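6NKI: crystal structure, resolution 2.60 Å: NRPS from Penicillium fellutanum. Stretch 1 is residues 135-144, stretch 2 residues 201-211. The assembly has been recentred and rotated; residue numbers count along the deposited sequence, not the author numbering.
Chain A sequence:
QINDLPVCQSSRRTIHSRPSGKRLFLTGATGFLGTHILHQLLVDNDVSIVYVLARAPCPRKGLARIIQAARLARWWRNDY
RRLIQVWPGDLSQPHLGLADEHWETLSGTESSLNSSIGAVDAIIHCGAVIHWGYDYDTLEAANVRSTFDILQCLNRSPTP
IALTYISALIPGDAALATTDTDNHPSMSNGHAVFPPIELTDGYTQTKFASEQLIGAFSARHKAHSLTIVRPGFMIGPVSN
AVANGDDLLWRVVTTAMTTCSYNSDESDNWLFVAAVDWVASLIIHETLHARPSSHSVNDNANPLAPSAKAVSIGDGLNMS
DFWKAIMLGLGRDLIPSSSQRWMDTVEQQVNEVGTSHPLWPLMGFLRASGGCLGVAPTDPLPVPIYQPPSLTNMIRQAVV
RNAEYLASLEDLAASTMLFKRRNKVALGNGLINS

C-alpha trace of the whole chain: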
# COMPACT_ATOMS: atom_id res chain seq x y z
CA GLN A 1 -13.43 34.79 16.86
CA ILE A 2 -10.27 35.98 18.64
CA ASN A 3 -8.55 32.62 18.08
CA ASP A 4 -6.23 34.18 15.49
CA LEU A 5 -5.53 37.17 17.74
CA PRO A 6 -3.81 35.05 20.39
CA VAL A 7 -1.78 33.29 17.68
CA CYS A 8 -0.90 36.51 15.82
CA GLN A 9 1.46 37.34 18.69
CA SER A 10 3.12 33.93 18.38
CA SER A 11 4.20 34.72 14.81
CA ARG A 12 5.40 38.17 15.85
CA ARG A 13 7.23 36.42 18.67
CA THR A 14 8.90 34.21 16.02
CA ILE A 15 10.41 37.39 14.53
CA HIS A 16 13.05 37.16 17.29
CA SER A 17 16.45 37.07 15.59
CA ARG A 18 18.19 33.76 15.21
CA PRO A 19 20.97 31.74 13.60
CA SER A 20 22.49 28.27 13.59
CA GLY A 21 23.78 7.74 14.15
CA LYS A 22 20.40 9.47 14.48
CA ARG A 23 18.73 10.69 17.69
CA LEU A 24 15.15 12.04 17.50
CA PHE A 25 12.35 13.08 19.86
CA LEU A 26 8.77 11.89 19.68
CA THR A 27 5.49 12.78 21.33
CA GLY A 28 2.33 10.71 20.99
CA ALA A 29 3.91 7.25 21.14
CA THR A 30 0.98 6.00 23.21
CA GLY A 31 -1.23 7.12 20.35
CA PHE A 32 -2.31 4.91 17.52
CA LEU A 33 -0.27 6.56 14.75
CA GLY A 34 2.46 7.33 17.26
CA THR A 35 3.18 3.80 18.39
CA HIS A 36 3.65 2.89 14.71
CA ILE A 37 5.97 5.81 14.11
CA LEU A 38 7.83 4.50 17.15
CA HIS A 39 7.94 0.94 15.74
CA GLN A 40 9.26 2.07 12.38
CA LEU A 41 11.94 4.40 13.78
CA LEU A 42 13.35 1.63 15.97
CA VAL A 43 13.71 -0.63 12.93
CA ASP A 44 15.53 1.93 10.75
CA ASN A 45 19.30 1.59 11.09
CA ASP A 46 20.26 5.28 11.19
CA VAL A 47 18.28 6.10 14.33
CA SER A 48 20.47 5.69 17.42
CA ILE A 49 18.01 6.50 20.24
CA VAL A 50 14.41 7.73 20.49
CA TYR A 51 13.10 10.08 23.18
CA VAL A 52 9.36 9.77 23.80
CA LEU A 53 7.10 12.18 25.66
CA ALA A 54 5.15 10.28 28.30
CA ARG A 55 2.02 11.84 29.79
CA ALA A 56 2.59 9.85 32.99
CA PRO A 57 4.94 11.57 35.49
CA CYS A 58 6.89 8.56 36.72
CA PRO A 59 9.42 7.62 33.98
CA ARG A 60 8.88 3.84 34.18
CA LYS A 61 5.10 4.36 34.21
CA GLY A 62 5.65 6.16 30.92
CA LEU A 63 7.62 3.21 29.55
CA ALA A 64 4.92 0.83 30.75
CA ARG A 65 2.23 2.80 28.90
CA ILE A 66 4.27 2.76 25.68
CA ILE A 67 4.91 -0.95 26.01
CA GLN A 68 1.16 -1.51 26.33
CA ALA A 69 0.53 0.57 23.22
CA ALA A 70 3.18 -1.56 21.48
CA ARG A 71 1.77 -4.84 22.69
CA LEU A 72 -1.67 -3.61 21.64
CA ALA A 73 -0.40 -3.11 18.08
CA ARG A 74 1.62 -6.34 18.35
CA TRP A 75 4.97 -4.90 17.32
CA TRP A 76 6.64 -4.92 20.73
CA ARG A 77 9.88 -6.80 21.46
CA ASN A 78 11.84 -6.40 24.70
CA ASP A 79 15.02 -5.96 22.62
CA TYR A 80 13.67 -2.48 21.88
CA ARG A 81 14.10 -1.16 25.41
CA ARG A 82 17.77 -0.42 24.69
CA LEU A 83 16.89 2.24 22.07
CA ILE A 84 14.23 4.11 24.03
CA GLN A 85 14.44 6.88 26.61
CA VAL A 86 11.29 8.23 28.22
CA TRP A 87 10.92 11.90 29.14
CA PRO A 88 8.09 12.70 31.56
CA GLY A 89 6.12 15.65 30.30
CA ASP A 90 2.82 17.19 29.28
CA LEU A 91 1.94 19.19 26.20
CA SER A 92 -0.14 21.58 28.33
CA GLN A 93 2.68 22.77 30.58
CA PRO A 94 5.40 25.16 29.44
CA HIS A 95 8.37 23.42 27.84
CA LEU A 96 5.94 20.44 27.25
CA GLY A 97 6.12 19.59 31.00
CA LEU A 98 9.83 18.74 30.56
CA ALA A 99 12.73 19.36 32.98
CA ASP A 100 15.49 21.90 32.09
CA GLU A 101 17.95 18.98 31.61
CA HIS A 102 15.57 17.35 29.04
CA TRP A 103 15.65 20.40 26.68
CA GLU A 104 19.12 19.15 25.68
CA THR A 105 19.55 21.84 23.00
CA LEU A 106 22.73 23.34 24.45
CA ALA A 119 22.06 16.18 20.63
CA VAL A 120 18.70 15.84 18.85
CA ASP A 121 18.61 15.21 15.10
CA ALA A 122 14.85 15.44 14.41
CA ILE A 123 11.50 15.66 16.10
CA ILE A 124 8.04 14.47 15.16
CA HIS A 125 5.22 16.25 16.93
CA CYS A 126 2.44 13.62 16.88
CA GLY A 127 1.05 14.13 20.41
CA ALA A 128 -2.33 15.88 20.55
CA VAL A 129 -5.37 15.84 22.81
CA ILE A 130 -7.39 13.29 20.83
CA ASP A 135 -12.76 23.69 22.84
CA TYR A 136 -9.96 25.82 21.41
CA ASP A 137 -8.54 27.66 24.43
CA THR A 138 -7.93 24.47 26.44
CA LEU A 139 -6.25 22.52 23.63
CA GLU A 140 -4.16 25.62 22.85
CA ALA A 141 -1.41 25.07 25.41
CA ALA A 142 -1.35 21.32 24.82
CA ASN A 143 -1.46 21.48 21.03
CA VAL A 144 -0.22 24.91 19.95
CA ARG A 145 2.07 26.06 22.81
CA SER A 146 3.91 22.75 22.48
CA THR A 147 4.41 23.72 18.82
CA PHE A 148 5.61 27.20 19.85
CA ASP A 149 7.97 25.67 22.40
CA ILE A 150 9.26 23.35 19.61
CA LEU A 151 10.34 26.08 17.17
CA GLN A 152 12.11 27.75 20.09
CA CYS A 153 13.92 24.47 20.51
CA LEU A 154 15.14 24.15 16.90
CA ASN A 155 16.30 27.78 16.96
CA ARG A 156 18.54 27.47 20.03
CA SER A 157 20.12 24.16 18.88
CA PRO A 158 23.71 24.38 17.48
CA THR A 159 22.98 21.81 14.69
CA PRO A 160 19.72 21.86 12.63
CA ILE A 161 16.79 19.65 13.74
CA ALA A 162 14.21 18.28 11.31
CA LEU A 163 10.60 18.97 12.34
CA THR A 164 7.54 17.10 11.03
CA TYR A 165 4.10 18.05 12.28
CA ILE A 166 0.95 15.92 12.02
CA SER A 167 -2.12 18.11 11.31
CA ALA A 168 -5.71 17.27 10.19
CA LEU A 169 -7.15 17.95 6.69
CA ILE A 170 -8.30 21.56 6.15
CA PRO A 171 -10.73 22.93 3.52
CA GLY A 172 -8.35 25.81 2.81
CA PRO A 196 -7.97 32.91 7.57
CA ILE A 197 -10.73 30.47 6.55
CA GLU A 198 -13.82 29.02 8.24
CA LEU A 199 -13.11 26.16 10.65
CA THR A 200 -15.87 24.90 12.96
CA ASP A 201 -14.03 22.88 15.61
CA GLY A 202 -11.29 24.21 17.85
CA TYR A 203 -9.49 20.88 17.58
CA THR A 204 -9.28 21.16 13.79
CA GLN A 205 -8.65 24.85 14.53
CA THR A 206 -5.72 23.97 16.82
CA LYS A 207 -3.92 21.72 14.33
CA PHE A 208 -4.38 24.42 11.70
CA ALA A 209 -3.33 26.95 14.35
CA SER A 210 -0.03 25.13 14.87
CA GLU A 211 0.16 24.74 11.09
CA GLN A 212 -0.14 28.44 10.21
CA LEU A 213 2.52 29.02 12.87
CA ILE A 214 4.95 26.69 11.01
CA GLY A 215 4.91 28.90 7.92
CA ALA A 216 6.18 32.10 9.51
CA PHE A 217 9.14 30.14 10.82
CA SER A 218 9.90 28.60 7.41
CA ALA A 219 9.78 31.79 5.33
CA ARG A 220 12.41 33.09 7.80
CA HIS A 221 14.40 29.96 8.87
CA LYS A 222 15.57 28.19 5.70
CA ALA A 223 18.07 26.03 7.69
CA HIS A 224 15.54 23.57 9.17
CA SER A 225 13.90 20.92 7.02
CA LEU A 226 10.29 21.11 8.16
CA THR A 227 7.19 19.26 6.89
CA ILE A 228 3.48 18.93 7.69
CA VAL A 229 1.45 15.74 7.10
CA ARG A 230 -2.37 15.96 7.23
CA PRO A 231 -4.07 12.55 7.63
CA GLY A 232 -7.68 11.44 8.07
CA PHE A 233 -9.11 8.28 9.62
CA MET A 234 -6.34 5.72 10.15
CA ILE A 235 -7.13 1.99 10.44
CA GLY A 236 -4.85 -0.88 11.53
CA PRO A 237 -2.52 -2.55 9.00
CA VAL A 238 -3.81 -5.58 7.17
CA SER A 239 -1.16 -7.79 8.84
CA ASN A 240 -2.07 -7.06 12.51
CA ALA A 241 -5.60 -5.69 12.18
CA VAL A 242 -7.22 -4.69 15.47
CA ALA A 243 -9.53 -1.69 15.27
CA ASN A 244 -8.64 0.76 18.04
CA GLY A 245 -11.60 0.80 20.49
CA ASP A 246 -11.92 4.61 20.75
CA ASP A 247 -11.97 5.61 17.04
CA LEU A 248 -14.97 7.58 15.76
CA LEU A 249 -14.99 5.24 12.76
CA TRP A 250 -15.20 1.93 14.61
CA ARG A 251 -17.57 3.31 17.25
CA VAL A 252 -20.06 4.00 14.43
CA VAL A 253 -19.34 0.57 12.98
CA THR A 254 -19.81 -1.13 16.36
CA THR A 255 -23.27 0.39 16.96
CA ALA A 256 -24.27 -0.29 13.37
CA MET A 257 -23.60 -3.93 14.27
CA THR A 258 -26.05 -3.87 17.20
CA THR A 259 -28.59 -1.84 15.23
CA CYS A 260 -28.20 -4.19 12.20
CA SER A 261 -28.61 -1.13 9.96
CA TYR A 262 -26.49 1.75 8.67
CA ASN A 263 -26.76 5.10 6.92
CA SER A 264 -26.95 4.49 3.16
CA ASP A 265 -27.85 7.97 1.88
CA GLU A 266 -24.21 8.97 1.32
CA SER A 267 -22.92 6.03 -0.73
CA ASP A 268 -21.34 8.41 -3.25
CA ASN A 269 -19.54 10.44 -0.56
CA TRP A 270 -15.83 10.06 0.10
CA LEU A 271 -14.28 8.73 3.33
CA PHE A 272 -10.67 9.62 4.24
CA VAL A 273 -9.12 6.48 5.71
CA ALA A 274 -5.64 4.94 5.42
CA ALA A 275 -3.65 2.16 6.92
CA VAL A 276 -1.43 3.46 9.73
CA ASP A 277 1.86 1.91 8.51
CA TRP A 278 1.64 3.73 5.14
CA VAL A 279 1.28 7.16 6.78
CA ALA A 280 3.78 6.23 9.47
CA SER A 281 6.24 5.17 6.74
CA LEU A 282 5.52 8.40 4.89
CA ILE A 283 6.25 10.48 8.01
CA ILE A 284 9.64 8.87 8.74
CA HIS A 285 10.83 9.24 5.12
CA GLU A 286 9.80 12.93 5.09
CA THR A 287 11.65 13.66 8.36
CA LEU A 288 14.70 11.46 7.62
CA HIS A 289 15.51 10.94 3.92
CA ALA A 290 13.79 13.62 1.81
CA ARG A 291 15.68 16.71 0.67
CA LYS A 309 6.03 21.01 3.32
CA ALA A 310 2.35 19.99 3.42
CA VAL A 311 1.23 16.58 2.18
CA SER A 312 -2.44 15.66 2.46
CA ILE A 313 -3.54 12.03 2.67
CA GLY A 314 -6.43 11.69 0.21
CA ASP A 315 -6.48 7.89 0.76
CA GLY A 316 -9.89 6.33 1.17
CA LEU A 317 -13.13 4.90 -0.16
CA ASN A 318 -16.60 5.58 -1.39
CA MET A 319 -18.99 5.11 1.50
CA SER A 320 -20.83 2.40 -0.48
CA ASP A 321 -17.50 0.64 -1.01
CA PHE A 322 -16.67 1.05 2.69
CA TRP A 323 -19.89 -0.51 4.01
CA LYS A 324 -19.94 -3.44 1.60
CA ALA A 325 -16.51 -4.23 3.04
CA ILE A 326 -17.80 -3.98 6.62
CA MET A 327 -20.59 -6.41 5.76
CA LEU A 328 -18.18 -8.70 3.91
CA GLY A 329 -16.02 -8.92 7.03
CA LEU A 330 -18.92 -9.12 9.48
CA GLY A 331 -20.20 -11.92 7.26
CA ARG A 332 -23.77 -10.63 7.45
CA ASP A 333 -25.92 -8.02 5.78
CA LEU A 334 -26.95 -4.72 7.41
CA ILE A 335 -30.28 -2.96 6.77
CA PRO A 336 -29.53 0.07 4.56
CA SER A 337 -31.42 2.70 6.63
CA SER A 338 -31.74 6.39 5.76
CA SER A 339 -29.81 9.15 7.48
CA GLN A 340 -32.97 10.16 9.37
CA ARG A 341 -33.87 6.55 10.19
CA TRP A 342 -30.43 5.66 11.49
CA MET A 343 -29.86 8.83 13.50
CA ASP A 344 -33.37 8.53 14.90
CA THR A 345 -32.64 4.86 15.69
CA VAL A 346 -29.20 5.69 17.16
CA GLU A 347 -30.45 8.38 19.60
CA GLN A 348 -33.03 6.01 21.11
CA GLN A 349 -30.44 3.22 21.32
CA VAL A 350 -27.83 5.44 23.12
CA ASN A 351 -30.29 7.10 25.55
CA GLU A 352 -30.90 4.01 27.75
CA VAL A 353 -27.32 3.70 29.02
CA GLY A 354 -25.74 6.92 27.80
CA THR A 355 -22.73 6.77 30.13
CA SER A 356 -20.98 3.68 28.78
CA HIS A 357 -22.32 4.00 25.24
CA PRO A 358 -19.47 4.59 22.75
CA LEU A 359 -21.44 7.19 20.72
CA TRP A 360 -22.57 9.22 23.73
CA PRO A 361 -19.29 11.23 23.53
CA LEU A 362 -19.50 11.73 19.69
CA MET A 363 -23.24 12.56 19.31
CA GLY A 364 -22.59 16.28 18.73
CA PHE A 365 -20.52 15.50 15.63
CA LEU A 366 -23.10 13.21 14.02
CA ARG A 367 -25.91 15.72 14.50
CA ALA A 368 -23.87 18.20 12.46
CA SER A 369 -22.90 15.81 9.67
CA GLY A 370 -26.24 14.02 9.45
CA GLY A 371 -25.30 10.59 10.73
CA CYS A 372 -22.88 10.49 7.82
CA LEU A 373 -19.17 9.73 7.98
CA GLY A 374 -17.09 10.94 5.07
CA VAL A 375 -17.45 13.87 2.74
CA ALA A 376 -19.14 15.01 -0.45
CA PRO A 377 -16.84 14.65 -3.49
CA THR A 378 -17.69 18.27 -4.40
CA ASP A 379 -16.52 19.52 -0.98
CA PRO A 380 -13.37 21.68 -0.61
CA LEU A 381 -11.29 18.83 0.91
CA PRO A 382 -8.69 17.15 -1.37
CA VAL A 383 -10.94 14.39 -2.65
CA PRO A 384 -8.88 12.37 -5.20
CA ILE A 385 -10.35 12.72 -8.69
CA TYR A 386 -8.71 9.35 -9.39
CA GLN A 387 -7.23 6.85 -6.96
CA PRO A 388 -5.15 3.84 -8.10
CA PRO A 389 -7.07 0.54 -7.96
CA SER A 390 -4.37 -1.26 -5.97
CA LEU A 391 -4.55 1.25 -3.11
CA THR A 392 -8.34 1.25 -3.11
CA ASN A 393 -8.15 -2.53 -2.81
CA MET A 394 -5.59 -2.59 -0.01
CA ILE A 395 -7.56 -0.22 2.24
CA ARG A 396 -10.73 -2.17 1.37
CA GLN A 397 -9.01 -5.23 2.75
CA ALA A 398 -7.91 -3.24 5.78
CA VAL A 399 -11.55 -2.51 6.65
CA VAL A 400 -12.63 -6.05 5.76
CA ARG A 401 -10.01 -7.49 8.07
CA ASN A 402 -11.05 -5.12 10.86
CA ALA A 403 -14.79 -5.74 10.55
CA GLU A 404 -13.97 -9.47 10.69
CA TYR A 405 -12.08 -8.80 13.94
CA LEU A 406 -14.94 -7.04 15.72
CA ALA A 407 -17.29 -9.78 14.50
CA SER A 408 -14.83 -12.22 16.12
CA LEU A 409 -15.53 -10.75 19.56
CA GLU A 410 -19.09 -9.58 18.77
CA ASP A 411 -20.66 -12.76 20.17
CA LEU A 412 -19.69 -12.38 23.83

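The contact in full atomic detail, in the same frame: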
# COMPACT_ATOMS: atom_id res chain seq x y z
N ASP A 135 -13.00 22.29 22.46
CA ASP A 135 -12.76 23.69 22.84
C ASP A 135 -11.35 24.19 22.57
O ASP A 135 -10.38 23.57 22.99
CB ASP A 135 -13.05 23.91 24.33
CG ASP A 135 -12.72 25.33 24.77
OD1 ASP A 135 -13.49 26.26 24.44
OD2 ASP A 135 -11.66 25.51 25.41
N TYR A 136 -11.25 25.35 21.92
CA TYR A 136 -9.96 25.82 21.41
C TYR A 136 -9.00 26.25 22.52
O TYR A 136 -7.82 25.89 22.50
CB TYR A 136 -10.16 26.95 20.41
CG TYR A 136 -8.88 27.69 20.10
CD1 TYR A 136 -7.81 27.05 19.50
CD2 TYR A 136 -8.76 29.04 20.38
CE1 TYR A 136 -6.63 27.72 19.21
CE2 TYR A 136 -7.59 29.72 20.09
CZ TYR A 136 -6.53 29.06 19.51
OH TYR A 136 -5.37 29.74 19.22
N ASP A 137 -9.47 27.03 23.49
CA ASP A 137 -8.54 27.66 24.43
C ASP A 137 -7.91 26.65 25.39
O ASP A 137 -6.87 26.96 25.99
CB ASP A 137 -9.23 28.77 25.21
CG ASP A 137 -8.24 29.65 25.96
OD1 ASP A 137 -7.63 30.53 25.31
OD2 ASP A 137 -8.06 29.45 27.18
N THR A 138 -8.50 25.47 25.55
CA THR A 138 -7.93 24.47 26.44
C THR A 138 -6.93 23.58 25.70
O THR A 138 -5.92 23.17 26.28
CB THR A 138 -9.04 23.61 27.05
OG1 THR A 138 -10.06 24.47 27.57
CG2 THR A 138 -8.49 22.78 28.20
N LEU A 139 -7.20 23.27 24.43
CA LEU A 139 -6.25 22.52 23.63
C LEU A 139 -5.06 23.37 23.21
O LEU A 139 -4.06 22.82 22.73
CB LEU A 139 -6.95 21.97 22.38
CG LEU A 139 -8.28 21.25 22.66
CD1 LEU A 139 -8.92 20.71 21.37
CD2 LEU A 139 -8.18 20.18 23.74
N GLU A 140 -5.14 24.69 23.40
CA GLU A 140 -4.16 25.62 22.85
C GLU A 140 -2.78 25.36 23.44
O GLU A 140 -1.80 25.17 22.71
CB GLU A 140 -4.64 27.05 23.13
CG GLU A 140 -4.01 28.20 22.31
CD GLU A 140 -2.81 28.87 22.98
OE1 GLU A 140 -2.69 28.77 24.22
OE2 GLU A 140 -2.02 29.53 22.27
N ALA A 141 -2.69 25.34 24.77
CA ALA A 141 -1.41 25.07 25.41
C ALA A 141 -0.91 23.68 25.06
O ALA A 141 0.28 23.49 24.78
CB ALA A 141 -1.54 25.24 26.92
N ALA A 142 -1.80 22.69 25.05
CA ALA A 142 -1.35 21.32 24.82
C ALA A 142 -0.99 21.10 23.36
O ALA A 142 0.03 20.47 23.04
CB ALA A 142 -2.43 20.35 25.28
N ASN A 143 -1.77 21.66 22.44
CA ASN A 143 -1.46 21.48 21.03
C ASN A 143 -0.52 22.58 20.52
O ASN A 143 0.56 22.30 20.00
CB ASN A 143 -2.74 21.40 20.20
CG ASN A 143 -3.59 20.20 20.58
OD1 ASN A 143 -3.09 19.24 21.17
ND2 ASN A 143 -4.85 20.20 20.16
N VAL A 144 -0.90 23.84 20.68
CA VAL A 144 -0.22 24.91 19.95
C VAL A 144 0.98 25.50 20.71
O VAL A 144 1.95 25.92 20.07
CB VAL A 144 -1.22 26.01 19.58
CG1 VAL A 144 -0.57 27.07 18.68
CG2 VAL A 144 -2.47 25.41 18.95
N ASP A 201 -14.50 23.45 14.35
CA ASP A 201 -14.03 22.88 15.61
C ASP A 201 -12.70 23.47 16.02
O ASP A 201 -11.80 23.63 15.19
CB ASP A 201 -13.90 21.36 15.50
CG ASP A 201 -13.58 20.71 16.83
OD1 ASP A 201 -13.47 21.43 17.85
OD2 ASP A 201 -13.45 19.47 16.86
N GLY A 202 -12.56 23.74 17.32
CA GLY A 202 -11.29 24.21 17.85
C GLY A 202 -10.18 23.19 17.67
O GLY A 202 -9.03 23.55 17.42
N TYR A 203 -10.50 21.90 17.81
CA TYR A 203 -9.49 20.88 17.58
C TYR A 203 -8.89 21.01 16.18
O TYR A 203 -7.68 21.22 16.02
CB TYR A 203 -10.08 19.48 17.79
CG TYR A 203 -9.08 18.46 17.35
CD1 TYR A 203 -7.94 18.22 18.11
CD2 TYR A 203 -9.23 17.77 16.16
CE1 TYR A 203 -6.99 17.30 17.70
CE2 TYR A 203 -8.31 16.85 15.74
CZ TYR A 203 -7.18 16.62 16.51
OH TYR A 203 -6.25 15.70 16.10
N THR A 204 -9.73 20.87 15.15
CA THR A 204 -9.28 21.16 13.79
C THR A 204 -8.72 22.57 13.66
O THR A 204 -7.87 22.84 12.79
CB THR A 204 -10.44 20.94 12.82
OG1 THR A 204 -11.57 21.72 13.24
CG2 THR A 204 -10.85 19.47 12.81
N GLN A 205 -9.16 23.49 14.52
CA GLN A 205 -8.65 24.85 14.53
C GLN A 205 -7.33 24.97 15.29
O GLN A 205 -6.59 25.93 15.07
CB GLN A 205 -9.71 25.78 15.13
CG GLN A 205 -9.56 27.28 14.94
CD GLN A 205 -10.72 28.04 15.58
OE1 GLN A 205 -11.57 27.45 16.25
NE2 GLN A 205 -10.76 29.36 15.38
N THR A 206 -7.03 24.00 16.17
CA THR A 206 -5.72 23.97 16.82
C THR A 206 -4.64 23.44 15.89
O THR A 206 -3.56 24.03 15.78
CB THR A 206 -5.75 23.10 18.08
OG1 THR A 206 -6.18 21.77 17.75
CG2 THR A 206 -6.61 23.71 19.18
N LYS A 207 -4.90 22.29 15.25
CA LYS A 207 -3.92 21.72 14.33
C LYS A 207 -3.57 22.73 13.25
O LYS A 207 -2.39 23.01 13.00
CB LYS A 207 -4.47 20.43 13.69
CG LYS A 207 -4.99 19.39 14.68
CD LYS A 207 -3.93 18.76 15.58
CE LYS A 207 -3.16 17.67 14.86
NZ LYS A 207 -2.21 16.92 15.73
N PHE A 208 -4.60 23.30 12.61
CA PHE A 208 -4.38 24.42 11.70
C PHE A 208 -3.62 25.55 12.39
O PHE A 208 -2.73 26.15 11.79
CB PHE A 208 -5.72 24.95 11.18
CG PHE A 208 -5.58 26.19 10.32
CD1 PHE A 208 -5.29 26.10 8.97
CD2 PHE A 208 -5.70 27.46 10.89
CE1 PHE A 208 -5.16 27.24 8.19
CE2 PHE A 208 -5.57 28.61 10.12
CZ PHE A 208 -5.29 28.49 8.76
N ALA A 209 -3.99 25.87 13.63
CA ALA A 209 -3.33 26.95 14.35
C ALA A 209 -1.83 26.70 14.45
O ALA A 209 -1.02 27.59 14.19
CB ALA A 209 -3.94 27.13 15.73
N SER A 210 -1.45 25.48 14.85
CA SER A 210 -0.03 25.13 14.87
C SER A 210 0.55 25.09 13.46
O SER A 210 1.75 25.30 13.26
CB SER A 210 0.17 23.77 15.56
OG SER A 210 -0.29 23.78 16.90
N GLU A 211 -0.30 24.84 12.46
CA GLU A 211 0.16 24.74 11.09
C GLU A 211 0.51 26.11 10.52
O GLU A 211 1.59 26.30 9.95
CB GLU A 211 -0.92 24.02 10.26
CG GLU A 211 -0.64 23.78 8.80
CD GLU A 211 -1.57 22.73 8.19
OE1 GLU A 211 -2.38 22.15 8.94
OE2 GLU A 211 -1.49 22.50 6.97

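The most unusual feature of this contact is how closely the backbones meet at its start: the CA atoms of Tyr-136 and Gly-202 lie 4.1 Å apart. Glycine makes this possible, because an ideal CB built on Gly-202 would point toward the other stretch and fall 2.7 Å from Tyr-136 N, a clash. From there helices 136-144 and 202-211 run in broadly the same direction, 35° apart, with a closest axial approach of 8.9 Å; at the far end Val-144 CA and Ser-210 CA are 5.1 Å apart.

Thr-206 is the central knob, seated among Tyr-136, Leu-139, Asn-143 and Val-144. Its two branches do different work. The methyl CG2 packs 3.7 Å from Leu-139 CB and 3.6 Å from Tyr-136 CD1, at the ring edge. The hydroxyl OG1 accepts the one hydrogen bond between the stretches, from Asn-143 ND2 (3.2 Å, N-H...acceptor angle 145°), while donating to Tyr-203 O within its own helix at a very short 2.4 Å.

Apolar contacts flank this knob. Leu-139 CD1 lies 4.0 Å from Tyr-203 CB, and Val-144 CG2 lies 3.9 Å from Ala-209 CB, whose small side chain points toward the partner helix. Ser-210 OG approaches Val-144 CA to 3.3 Å, a packing contact.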